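Local coordinates for protein paenibacillus xanthan lyase (Paenibacillus, PDB 6F2P) that cleaves xanthan by elimination at the terminal mannosyl-glucuronosyl linkage of its side chains, as a calcium-containing lyase of polysaccharide lyase family 8, at residues G404-D409 with T444-N449; G437-Q442 with K478-K483; P954-S959 with V1034-V1039; Y962-M967 with Y1008-G1013. All coordinates share one frame; numbering follows the deposited sequence.

Interaction 1. Residues G404-D409 with T444-N449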
loop_
_atom_site.group_PDB
_atom_site.type_symbol
_atom_site.label_atom_id
_atom_site.label_comp_id
_atom_site.label_asym_id
_atom_site.label_seq_id
_atom_site.Cartn_x
_atom_site.Cartn_y
_atom_site.Cartn_z
ATOM N N GLY A 404 -3.631 21.300 8.917
ATOM C CA GLY A 404 -3.160 19.946 8.695
ATOM C C GLY A 404 -2.219 19.809 7.513
ATOM O O GLY A 404 -1.929 18.692 7.078
ATOM N N TRP A 405 -1.733 20.947 7.017
ATOM C CA TRP A 405 -0.927 21.043 5.790
ATOM C C TRP A 405 0.078 19.914 5.555
ATOM O O TRP A 405 0.165 19.378 4.454
ATOM C CB TRP A 405 -0.177 22.383 5.759
ATOM C CG TRP A 405 -1.051 23.580 6.034
ATOM C CD1 TRP A 405 -2.113 24.016 5.287
ATOM C CD2 TRP A 405 -0.935 24.493 7.135
ATOM N NE1 TRP A 405 -2.664 25.141 5.862
ATOM C CE2 TRP A 405 -1.953 25.454 6.992
ATOM C CE3 TRP A 405 -0.063 24.591 8.227
ATOM C CZ2 TRP A 405 -2.117 26.498 7.893
ATOM C CZ3 TRP A 405 -0.231 25.625 9.119
ATOM C CH2 TRP A 405 -1.246 26.564 8.949
ATOM N N HIS A 406 0.830 19.561 6.591
ATOM C CA HIS A 406 1.937 18.631 6.439
ATOM C C HIS A 406 1.719 17.292 7.150
ATOM O O HIS A 406 2.659 16.516 7.310
ATOM C CB HIS A 406 3.235 19.287 6.924
ATOM C CG HIS A 406 3.505 20.617 6.292
ATOM N ND1 HIS A 406 3.741 20.765 4.941
ATOM C CD2 HIS A 406 3.561 21.861 6.824
ATOM C CE1 HIS A 406 3.942 22.043 4.670
ATOM N NE2 HIS A 406 3.835 22.730 5.794
ATOM N N THR A 407 0.485 17.011 7.560
ATOM C CA THR A 407 0.203 15.790 8.316
ATOM C C THR A 407 0.395 14.494 7.510
ATOM O O THR A 407 0.387 13.401 8.080
ATOM C CB THR A 407 -1.213 15.806 8.958
ATOM O OG1 THR A 407 -2.205 16.069 7.957
ATOM C CG2 THR A 407 -1.302 16.862 10.045
ATOM N N GLY A 408 0.567 14.620 6.195
ATOM C CA GLY A 408 0.813 13.475 5.331
ATOM C C GLY A 408 2.167 13.535 4.628
ATOM O O GLY A 408 2.438 12.760 3.712
ATOM N N ASP A 409 3.029 14.448 5.063
ATOM C CA ASP A 409 4.284 14.712 4.366
ATOM C C ASP A 409 5.394 13.786 4.845
ATOM O O ASP A 409 6.512 14.227 5.120
ATOM C CB ASP A 409 4.702 16.169 4.571
ATOM C CG ASP A 409 3.929 17.129 3.694
ATOM O OD1 ASP A 409 2.907 16.718 3.094
ATOM O OD2 ASP A 409 4.344 18.305 3.608
ATOM N N THR A 444 5.449 27.183 5.451
ATOM C CA THR A 444 4.589 27.257 4.282
ATOM C C THR A 444 3.361 26.391 4.484
ATOM O O THR A 444 3.291 25.597 5.423
ATOM C CB THR A 444 5.320 26.798 3.004
ATOM O OG1 THR A 444 5.692 25.416 3.123
ATOM C CG2 THR A 444 6.563 27.641 2.777
ATOM N N THR A 445 2.385 26.560 3.603
ATOM C CA THR A 445 1.170 25.766 3.674
ATOM C C THR A 445 1.111 24.853 2.463
ATOM O O THR A 445 1.978 24.908 1.588
ATOM C CB THR A 445 -0.095 26.647 3.706
ATOM O OG1 THR A 445 -0.211 27.373 2.473
ATOM C CG2 THR A 445 -0.049 27.618 4.885
ATOM N N GLN A 446 0.084 24.013 2.412
ATOM C CA GLN A 446 -0.089 23.131 1.278
ATOM C C GLN A 446 -1.567 22.933 1.031
ATOM O O GLN A 446 -2.336 22.688 1.964
ATOM C CB GLN A 446 0.608 21.775 1.511
ATOM C CG GLN A 446 0.380 20.780 0.378
ATOM C CD GLN A 446 1.032 19.419 0.601
ATOM O OE1 GLN A 446 1.221 18.652 -0.347
ATOM N NE2 GLN A 446 1.371 19.112 1.852
ATOM N N THR A 447 -1.946 23.053 -0.235
ATOM C CA THR A 447 -3.309 22.818 -0.680
ATOM C C THR A 447 -3.875 21.509 -0.119
ATOM O O THR A 447 -3.251 20.448 -0.232
ATOM C CB THR A 447 -3.351 22.791 -2.211
ATOM O OG1 THR A 447 -2.891 24.055 -2.703
ATOM C CG2 THR A 447 -4.758 22.517 -2.723
ATOM N N ALA A 448 -5.050 21.602 0.492
ATOM C CA ALA A 448 -5.707 20.456 1.093
ATOM C C ALA A 448 -6.382 19.549 0.069
ATOM O O ALA A 448 -6.569 19.920 -1.087
ATOM C CB ALA A 448 -6.727 20.921 2.100
ATOM N N ASN A 449 -6.751 18.358 0.522
ATOM C CA ASN A 449 -7.573 17.447 -0.256
ATOM C C ASN A 449 -6.985 17.091 -1.613
ATOM O O ASN A 449 -7.715 16.978 -2.597
ATOM C CB ASN A 449 -8.980 18.020 -0.438
ATOM C CG ASN A 449 -9.523 18.649 0.832
ATOM O OD1 ASN A 449 -9.387 18.097 1.920
ATOM N ND2 ASN A 449 -10.141 19.816 0.694
#
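The indole of W405 and the amide of Q446 carry this contact. T445 lies over one face of the indole, its CG2 offset toward the rim and its CB over the five-membered ring. That CB sits 3.7 Å from the centroid of the W405 five-membered ring, a CH-pi contact almost along the ring normal. Q446 CG is anti to its backbone N (chi1 176°), and the extended chain runs in toward 404-409. Its NE2 gives one good bond to D409 OD1, 3.1 Å away and nearly straight at 160°. This bond lies in the Q446 amide plane and uses the syn lone pair of the carboxylate. A weak second bond joins Q446 NE2 to W405 O at 2.9 Å. H406 NE2 donates to T444 O at 2.9 Å from above the carbonyl plane. Both segments are loops of the super-sandwich domain of family 8 lyases. D409 bridges the two polar groups: its OD2 takes a bond from H406 ND1 at 2.9 Å. With both ring nitrogens donating and a carboxylate alongside, H406 may well be protonated. Two overlapping type I turns, G404 to T407 and H406 to D409, set these groups in place. G404 O accepts from both T407 N and T407 OG1. Further out, Y433 stacks on the W405 ring. V476 N bonds Q446 OE1, and T444 OG1 is held by L441 O.

Interaction 2. Residues G437-Q442 with K478-K483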
loop_
_atom_site.group_PDB
_atom_site.type_symbol
_atom_site.label_atom_id
_atom_site.label_comp_id
_atom_site.label_asym_id
_atom_site.label_seq_id
_atom_site.Cartn_x
_atom_site.Cartn_y
_atom_site.Cartn_z
ATOM N N GLY A 437 9.299 14.191 11.271
ATOM C CA GLY A 437 9.532 13.270 10.175
ATOM C C GLY A 437 9.395 13.900 8.808
ATOM O O GLY A 437 9.984 13.419 7.841
ATOM N N THR A 438 8.624 14.978 8.728
ATOM C CA THR A 438 8.299 15.600 7.449
ATOM C C THR A 438 9.481 16.327 6.818
ATOM O O THR A 438 10.363 16.821 7.524
ATOM C CB THR A 438 7.152 16.615 7.604
ATOM O OG1 THR A 438 7.495 17.566 8.619
ATOM C CG2 THR A 438 5.869 15.906 8.000
ATOM N N THR A 439 9.482 16.396 5.490
ATOM C CA THR A 439 10.369 17.300 4.770
ATOM C C THR A 439 9.524 18.398 4.146
ATOM O O THR A 439 8.650 18.102 3.342
ATOM C CB THR A 439 11.129 16.567 3.655
ATOM O OG1 THR A 439 12.022 15.615 4.242
ATOM C CG2 THR A 439 11.914 17.541 2.804
ATOM N N VAL A 440 9.778 19.656 4.505
ATOM C CA VAL A 440 8.923 20.771 4.067
ATOM C C VAL A 440 9.666 22.050 3.652
ATOM O O VAL A 440 10.851 22.230 3.968
ATOM C CB VAL A 440 7.946 21.197 5.184
ATOM C CG1 VAL A 440 7.000 20.065 5.558
ATOM C CG2 VAL A 440 8.727 21.689 6.398
ATOM N N LEU A 441 8.955 22.937 2.950
ATOM C CA LEU A 441 9.420 24.308 2.742
ATOM C C LEU A 441 9.094 25.079 4.006
ATOM O O LEU A 441 7.965 25.012 4.498
ATOM C CB LEU A 441 8.698 24.963 1.573
ATOM C CG LEU A 441 8.926 24.347 0.200
ATOM C CD1 LEU A 441 8.036 25.036 -0.832
ATOM C CD2 LEU A 441 10.408 24.426 -0.192
ATOM N N GLN A 442 10.074 25.805 4.537
ATOM C CA GLN A 442 9.928 26.421 5.853
ATOM C C GLN A 442 8.759 27.397 5.939
ATOM O O GLN A 442 8.624 28.299 5.100
ATOM C CB GLN A 442 11.216 27.125 6.264
ATOM C CG GLN A 442 11.067 27.976 7.501
ATOM C CD GLN A 442 12.381 28.556 7.970
ATOM O OE1 GLN A 442 13.301 28.750 7.175
ATOM N NE2 GLN A 442 12.484 28.824 9.272
ATOM N N LYS A 478 3.951 22.942 -5.004
ATOM C CA LYS A 478 5.350 23.302 -4.839
ATOM C C LYS A 478 6.234 22.494 -5.780
ATOM O O LYS A 478 5.790 21.506 -6.370
ATOM C CB LYS A 478 5.784 23.092 -3.391
ATOM C CG LYS A 478 4.887 23.781 -2.352
ATOM C CD LYS A 478 4.848 25.278 -2.522
ATOM C CE LYS A 478 4.221 25.946 -1.292
ATOM N NZ LYS A 478 3.987 27.419 -1.493
ATOM N N SER A 479 7.481 22.920 -5.943
ATOM C CA SER A 479 8.410 22.140 -6.748
ATOM C C SER A 479 9.048 21.084 -5.856
ATOM O O SER A 479 9.517 20.049 -6.345
ATOM C CB SER A 479 9.491 23.022 -7.367
ATOM O OG SER A 479 10.326 23.580 -6.366
ATOM N N LEU A 480 9.049 21.363 -4.551
ATOM C CA LEU A 480 9.714 20.527 -3.559
ATOM C C LEU A 480 9.447 19.061 -3.800
ATOM O O LEU A 480 8.307 18.649 -4.011
ATOM C CB LEU A 480 9.291 20.899 -2.130
ATOM C CG LEU A 480 9.919 20.004 -1.053
ATOM C CD1 LEU A 480 11.445 20.036 -1.121
ATOM C CD2 LEU A 480 9.450 20.353 0.353
ATOM N N THR A 481 10.516 18.277 -3.791
ATOM C CA THR A 481 10.400 16.843 -3.959
ATOM C C THR A 481 11.510 16.164 -3.168
ATOM O O THR A 481 12.561 16.760 -2.919
ATOM C CB THR A 481 10.458 16.464 -5.447
ATOM O OG1 THR A 481 9.969 15.131 -5.631
ATOM C CG2 THR A 481 11.878 16.591 -5.975
ATOM N N ALA A 482 11.271 14.930 -2.742
ATOM C CA ALA A 482 12.255 14.218 -1.938
ATOM C C ALA A 482 12.001 12.721 -1.912
ATOM O O ALA A 482 10.870 12.269 -2.108
ATOM C CB ALA A 482 12.256 14.758 -0.532
ATOM N N LYS A 483 13.062 11.956 -1.669
ATOM C CA LYS A 483 12.930 10.523 -1.434
ATOM C C LYS A 483 13.252 10.192 0.022
ATOM O O LYS A 483 14.403 10.275 0.473
ATOM C CB LYS A 483 13.781 9.718 -2.413
ATOM C CG LYS A 483 13.185 9.693 -3.802
ATOM C CD LYS A 483 14.226 9.470 -4.884
ATOM C CE LYS A 483 13.566 9.458 -6.254
ATOM N NZ LYS A 483 14.513 9.138 -7.352
#
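T439 OG1 is held by two bonds, one with K484 NZ and one with the hydroxyl of T510. K484 NZ also bonds G437 O, so this lysine ties the start of 437-442 to strand 481-488. Those partners lie outside the two segments; the contact between the segments is apolar. Strand 439-441 is an outer strand of a five-stranded sheet, and strand 481-488 lies inside a nine-stranded one. Both sheets belong to the super-sandwich domain, and here the two segments run roughly antiparallel, 151° apart. L480 CG is anti to its backbone N (chi1 177°), which sends the branch across to the other strand. Its CD2 rests on the backbone, 3.7 Å from L441 N. The same methyl lies 4.0 Å from L441 CG, where the two leucines slide past each other in opposite directions. L441 CD1 packs against the aliphatic chain of K478, with K478 CD at 3.6 Å. That chain bends at chi2 and crosses L441 obliquely. At the other end T439 CG2 faces A482 CB at 4.4 Å. T508 of the neighbouring strand touches both leucines. Between the two segments themselves the chemistry is therefore van der Waals packing, with shape rather than directional bonding setting the fit.

Interaction 3. Residues P954-S959 with V1034-V1039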
loop_
_atom_site.group_PDB
_atom_site.type_symbol
_atom_site.label_atom_id
_atom_site.label_comp_id
_atom_site.label_asym_id
_atom_site.label_seq_id
_atom_site.Cartn_x
_atom_site.Cartn_y
_atom_site.Cartn_z
ATOM N N PRO A 954 32.791 -24.220 -33.394
ATOM C CA PRO A 954 31.888 -23.112 -33.062
ATOM C C PRO A 954 31.093 -23.377 -31.791
ATOM O O PRO A 954 30.910 -24.531 -31.402
ATOM C CB PRO A 954 30.929 -23.082 -34.251
ATOM C CG PRO A 954 30.871 -24.496 -34.693
ATOM C CD PRO A 954 32.270 -25.033 -34.507
ATOM N N ASN A 955 30.633 -22.304 -31.155
ATOM C CA ASN A 955 29.741 -22.408 -30.012
ATOM C C ASN A 955 28.305 -22.197 -30.484
ATOM O O ASN A 955 27.872 -21.066 -30.715
ATOM C CB ASN A 955 30.111 -21.375 -28.950
ATOM C CG ASN A 955 29.467 -21.661 -27.609
ATOM O OD1 ASN A 955 28.493 -22.412 -27.516
ATOM N ND2 ASN A 955 30.010 -21.059 -26.558
ATOM N N VAL A 956 27.578 -23.295 -30.646
ATOM C CA VAL A 956 26.227 -23.233 -31.184
ATOM C C VAL A 956 25.265 -22.767 -30.093
ATOM O O VAL A 956 25.140 -23.414 -29.052
ATOM C CB VAL A 956 25.807 -24.593 -31.805
ATOM C CG1 VAL A 956 24.388 -24.541 -32.317
ATOM C CG2 VAL A 956 26.741 -24.953 -32.938
ATOM N N PRO A 957 24.606 -21.619 -30.319
ATOM C CA PRO A 957 23.724 -20.999 -29.322
ATOM C C PRO A 957 22.492 -21.849 -29.029
ATOM O O PRO A 957 22.171 -22.108 -27.865
ATOM C CB PRO A 957 23.305 -19.687 -29.998
ATOM C CG PRO A 957 24.383 -19.412 -30.996
ATOM C CD PRO A 957 24.771 -20.764 -31.507
ATOM N N ILE A 958 21.816 -22.278 -30.089
ATOM C CA ILE A 958 20.572 -23.029 -29.980
ATOM C C ILE A 958 20.678 -24.293 -30.819
ATOM O O ILE A 958 21.134 -24.240 -31.962
ATOM C CB ILE A 958 19.368 -22.213 -30.526
ATOM C CG1 ILE A 958 19.301 -20.825 -29.890
ATOM C CG2 ILE A 958 18.061 -22.966 -30.318
ATOM C CD1 ILE A 958 18.100 -20.009 -30.335
ATOM N N SER A 959 20.257 -25.426 -30.265
ATOM C CA SER A 959 20.145 -26.644 -31.060
ATOM C C SER A 959 19.248 -26.385 -32.267
ATOM O O SER A 959 18.257 -25.653 -32.172
ATOM C CB SER A 959 19.586 -27.794 -30.224
ATOM O OG SER A 959 20.489 -28.152 -29.192
ATOM N N VAL A 1034 34.937 -20.265 -41.031
ATOM C CA VAL A 1034 33.656 -20.939 -41.212
ATOM C C VAL A 1034 32.520 -20.100 -40.618
ATOM O O VAL A 1034 32.751 -19.242 -39.763
ATOM C CB VAL A 1034 33.649 -22.335 -40.558
ATOM C CG1 VAL A 1034 34.824 -23.160 -41.058
ATOM C CG2 VAL A 1034 33.696 -22.214 -39.046
ATOM N N LYS A 1035 31.297 -20.345 -41.078
ATOM C CA LYS A 1035 30.126 -19.642 -40.554
ATOM C C LYS A 1035 28.885 -20.523 -40.557
ATOM O O LYS A 1035 28.460 -21.018 -41.599
ATOM C CB LYS A 1035 29.844 -18.351 -41.332
ATOM C CG LYS A 1035 28.668 -17.561 -40.782
ATOM C CD LYS A 1035 28.574 -16.155 -41.369
ATOM C CE LYS A 1035 28.153 -16.162 -42.826
ATOM N NZ LYS A 1035 27.778 -14.792 -43.303
ATOM N N LEU A 1036 28.310 -20.720 -39.380
ATOM C CA LEU A 1036 27.064 -21.456 -39.265
ATOM C C LEU A 1036 25.907 -20.462 -39.272
ATOM O O LEU A 1036 25.904 -19.482 -38.523
ATOM C CB LEU A 1036 27.044 -22.307 -37.988
ATOM C CG LEU A 1036 27.690 -23.700 -38.032
ATOM C CD1 LEU A 1036 29.127 -23.635 -38.504
ATOM C CD2 LEU A 1036 27.614 -24.372 -36.670
ATOM N N VAL A 1037 24.934 -20.701 -40.141
ATOM C CA VAL A 1037 23.759 -19.853 -40.192
ATOM C C VAL A 1037 22.520 -20.694 -39.948
ATOM O O VAL A 1037 22.266 -21.660 -40.665
ATOM C CB VAL A 1037 23.625 -19.159 -41.544
ATOM C CG1 VAL A 1037 22.489 -18.141 -41.486
ATOM C CG2 VAL A 1037 24.941 -18.492 -41.927
ATOM N N LYS A 1038 21.749 -20.326 -38.932
ATOM C CA LYS A 1038 20.580 -21.110 -38.560
ATOM C C LYS A 1038 19.472 -21.051 -39.621
ATOM O O LYS A 1038 19.223 -20.010 -40.224
ATOM C CB LYS A 1038 20.060 -20.693 -37.180
ATOM C CG LYS A 1038 19.017 -21.647 -36.620
ATOM C CD LYS A 1038 18.924 -21.606 -35.106
ATOM C CE LYS A 1038 17.824 -22.538 -34.628
ATOM N NZ LYS A 1038 16.517 -22.156 -35.248
ATOM N N VAL A 1039 18.836 -22.194 -39.860
ATOM C CA VAL A 1039 17.692 -22.278 -40.764
ATOM C C VAL A 1039 16.557 -23.070 -40.112
ATOM O O VAL A 1039 16.792 -24.103 -39.479
ATOM C CB VAL A 1039 18.054 -22.923 -42.137
ATOM C CG1 VAL A 1039 18.877 -21.975 -42.981
ATOM C CG2 VAL A 1039 18.796 -24.227 -41.945
#
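L1036 has CG anti to its carbonyl carbon (chi1 -85°), and this lifts its branch from the strand toward 954-959. K1038 has CG anti to the backbone N instead (chi1 -169°). Its chain runs out extended and bends at the last torsion (chi4 -58°). The two residues stand two apart on strand 1030-1039, so both point toward the same loop. That loop joins strands 949-952 and 960-967 in the Golvesin C-terminal domain. This domain belongs to the galactose-binding clan, and its strands form two antiparallel sheets. Strand 949-952 belongs to one sheet, while strands 960-967 and 1030-1039 are neighbours in the other, so the loop passes from sheet to sheet. L1036 CD2 does most of the apolar work. It meets P954 CG at 3.8 Å, with the two side chains crossing at about a right angle. The same methyl touches V956 CG2 at 3.9 Å, again in a crossed approach. V956 has its CG2 beside the backbone N. Around this buried end, P954 also packs on V907, and F1010 touches both V956 and L1036. The other end is more exposed. There the I958 CG2 methyl approaches K1038 CE at 4.3 Å. K1038 NZ makes a long, weak ion pair with P1040 OXT. The loop is also tied to the neighbouring strand and loop: I958 O bonds Y962 OH, and S959 OG bonds A1012 N. The methylene of K1038 next to its ammonium, CE, comes within 4.0 Å of S959 O.

Interaction 4. Residues Y962-M967 with Y1008-G1013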
loop_
_atom_site.group_PDB
_atom_site.type_symbol
_atom_site.label_atom_id
_atom_site.label_comp_id
_atom_site.label_asym_id
_atom_site.label_seq_id
_atom_site.Cartn_x
_atom_site.Cartn_y
_atom_site.Cartn_z
ATOM N N TYR A 962 21.681 -25.886 -39.162
ATOM C CA TYR A 962 22.596 -24.817 -39.538
ATOM C C TYR A 962 23.296 -25.059 -40.868
ATOM O O TYR A 962 23.923 -26.105 -41.069
ATOM C CB TYR A 962 23.678 -24.655 -38.481
ATOM C CG TYR A 962 23.227 -24.034 -37.196
ATOM C CD1 TYR A 962 22.693 -24.812 -36.181
ATOM C CD2 TYR A 962 23.357 -22.669 -36.982
ATOM C CE1 TYR A 962 22.289 -24.247 -34.994
ATOM C CE2 TYR A 962 22.960 -22.094 -35.797
ATOM C CZ TYR A 962 22.427 -22.887 -34.806
ATOM O OH TYR A 962 22.034 -22.317 -33.622
ATOM N N GLN A 963 23.210 -24.072 -41.755
ATOM C CA GLN A 963 24.017 -24.040 -42.968
ATOM C C GLN A 963 25.483 -23.780 -42.632
ATOM O O GLN A 963 25.807 -22.848 -41.895
ATOM C CB GLN A 963 23.494 -22.970 -43.922
ATOM C CG GLN A 963 22.118 -23.283 -44.453
ATOM C CD GLN A 963 21.662 -22.294 -45.497
ATOM O OE1 GLN A 963 22.069 -21.131 -45.488
ATOM N NE2 GLN A 963 20.816 -22.753 -46.416
ATOM N N VAL A 964 26.366 -24.615 -43.170
ATOM C CA VAL A 964 27.797 -24.491 -42.903
ATOM C C VAL A 964 28.539 -23.864 -44.092
ATOM O O VAL A 964 28.635 -24.470 -45.162
ATOM C CB VAL A 964 28.412 -25.864 -42.542
ATOM C CG1 VAL A 964 29.915 -25.761 -42.384
ATOM C CG2 VAL A 964 27.775 -26.417 -41.275
ATOM N N TYR A 965 29.041 -22.642 -43.904
ATOM C CA TYR A 965 29.813 -21.952 -44.943
ATOM C C TYR A 965 31.303 -21.937 -44.638
ATOM O O TYR A 965 31.713 -22.072 -43.488
ATOM C CB TYR A 965 29.344 -20.511 -45.117
ATOM C CG TYR A 965 27.921 -20.364 -45.583
ATOM C CD1 TYR A 965 26.867 -20.434 -44.684
ATOM C CD2 TYR A 965 27.629 -20.138 -46.921
ATOM C CE1 TYR A 965 25.563 -20.298 -45.101
ATOM C CE2 TYR A 965 26.322 -19.997 -47.349
ATOM C CZ TYR A 965 25.293 -20.077 -46.431
ATOM O OH TYR A 965 23.986 -19.934 -46.834
ATOM N N MET A 966 32.111 -21.765 -45.679
ATOM C CA MET A 966 33.551 -21.594 -45.509
ATOM C C MET A 966 34.132 -20.626 -46.545
ATOM O O MET A 966 33.717 -20.603 -47.708
ATOM C CB MET A 966 34.277 -22.936 -45.560
ATOM C CG MET A 966 35.784 -22.811 -45.398
ATOM S SD MET A 966 36.687 -24.363 -45.539
ATOM C CE MET A 966 36.218 -25.195 -44.020
ATOM N N MET A 967 35.081 -19.813 -46.101
ATOM C CA MET A 967 35.770 -18.886 -46.979
ATOM C C MET A 967 37.249 -19.232 -46.971
ATOM O O MET A 967 37.754 -19.775 -45.986
ATOM C CB MET A 967 35.561 -17.459 -46.484
ATOM C CG MET A 967 36.194 -16.385 -47.344
ATOM S SD MET A 967 35.733 -14.759 -46.741
ATOM C CE MET A 967 33.957 -14.819 -46.972
ATOM N N TYR A 1008 23.276 -29.168 -41.710
ATOM C CA TYR A 1008 23.247 -30.266 -40.742
ATOM C C TYR A 1008 22.575 -29.863 -39.439
ATOM O O TYR A 1008 22.374 -28.678 -39.172
ATOM C CB TYR A 1008 24.674 -30.755 -40.451
ATOM C CG TYR A 1008 25.470 -31.063 -41.699
ATOM C CD1 TYR A 1008 25.457 -32.337 -42.255
ATOM C CD2 TYR A 1008 26.227 -30.077 -42.331
ATOM C CE1 TYR A 1008 26.173 -32.622 -43.402
ATOM C CE2 TYR A 1008 26.948 -30.355 -43.481
ATOM C CZ TYR A 1008 26.917 -31.629 -44.013
ATOM O OH TYR A 1008 27.625 -31.916 -45.158
ATOM N N SER A 1009 22.220 -30.858 -38.630
ATOM C CA SER A 1009 21.685 -30.601 -37.300
ATOM C C SER A 1009 22.824 -30.507 -36.307
ATOM O O SER A 1009 23.693 -31.369 -36.265
ATOM C CB SER A 1009 20.734 -31.714 -36.869
ATOM O OG SER A 1009 19.556 -31.700 -37.649
ATOM N N PHE A 1010 22.827 -29.448 -35.511
ATOM C CA PHE A 1010 23.817 -29.311 -34.455
ATOM C C PHE A 1010 23.130 -29.191 -33.101
ATOM O O PHE A 1010 22.028 -28.651 -32.994
ATOM C CB PHE A 1010 24.690 -28.076 -34.679
ATOM C CG PHE A 1010 25.604 -28.175 -35.863
ATOM C CD1 PHE A 1010 26.859 -28.757 -35.740
ATOM C CD2 PHE A 1010 25.222 -27.659 -37.097
ATOM C CE1 PHE A 1010 27.720 -28.836 -36.834
ATOM C CE2 PHE A 1010 26.072 -27.735 -38.198
ATOM C CZ PHE A 1010 27.325 -28.323 -38.064
ATOM N N ASN A 1011 23.787 -29.699 -32.067
ATOM C CA ASN A 1011 23.340 -29.461 -30.706
ATOM C C ASN A 1011 23.954 -28.169 -30.199
ATOM O O ASN A 1011 25.034 -27.770 -30.642
ATOM C CB ASN A 1011 23.731 -30.625 -29.793
ATOM C CG ASN A 1011 23.070 -31.930 -30.195
ATOM O OD1 ASN A 1011 23.725 -32.839 -30.706
ATOM N ND2 ASN A 1011 21.766 -32.029 -29.964
ATOM N N ALA A 1012 23.257 -27.505 -29.286
ATOM C CA ALA A 1012 23.821 -26.350 -28.613
ATOM C C ALA A 1012 25.066 -26.800 -27.853
ATOM O O ALA A 1012 25.058 -27.839 -27.193
ATOM C CB ALA A 1012 22.801 -25.730 -27.673
ATOM N N GLY A 1013 26.144 -26.035 -27.969
ATOM C CA GLY A 1013 27.382 -26.397 -27.309
ATOM C C GLY A 1013 28.558 -26.463 -28.262
ATOM O O GLY A 1013 28.562 -25.787 -29.295
#
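F1010 leaves its strand with CG anti to the carbonyl carbon (chi1 -69°), and its ring reaches toward strand 962-967. Its CB lies 4.1 Å from Y962 CD1. Further along, F1010 CD2 packs on Y962 CB at 3.7 Å, and the two side chains cross obliquely. CE2 of F1010 meets V964 CG2 at 3.8 Å. CZ, at the tip, touches that same methyl at the same distance. The V964 methyl thus sits at the edge of the phenyl ring, close to its plane, and V964 crosses F1010 at about a right angle. V964 CG2 also meets the edge of the Y1008 ring, with Y1008 CD2 at 4.1 Å. Beside this packing two backbone bonds join Y962 and Y1008. Y962 N donates to Y1008 O at 2.9 Å, almost along the C=O axis. Y1008 N returns a bond to Y962 O at 3.2 Å. The short strand segments 962-967 and 1008-1010 run at 108° to one another. On the far side, V982 of strand 978-984, in the other sheet, touches both Y1008 and F1010. This reach across to a second sheet is consistent with the two-sheet beta-sandwich of galactose-binding-like domains.

In the fold
Following the chain from its N terminus, 404-409 comes first, then 437-442, 444-449 and 478-483. Interactions 1 and 2 therefore cross, the second opening before the first has closed. They touch directly, where H406 and D409 pack on T438 and V440. Interaction 1 joins the loop between strands 380-385 and 411-415 to the loop after strand 439-441; interaction 2 packs that strand, at the edge of the five-stranded sheet, on the nine-stranded sheet. Much later, 954-959 opens interaction 3, which closes only at 1034-1039, near the C terminus. Interaction 4 is nested inside that loop. Backbone pairing of V1037 with Q963 links the two within one sheet. Centres of the two pairs lie about 57 to 68 Å apart, in different domains.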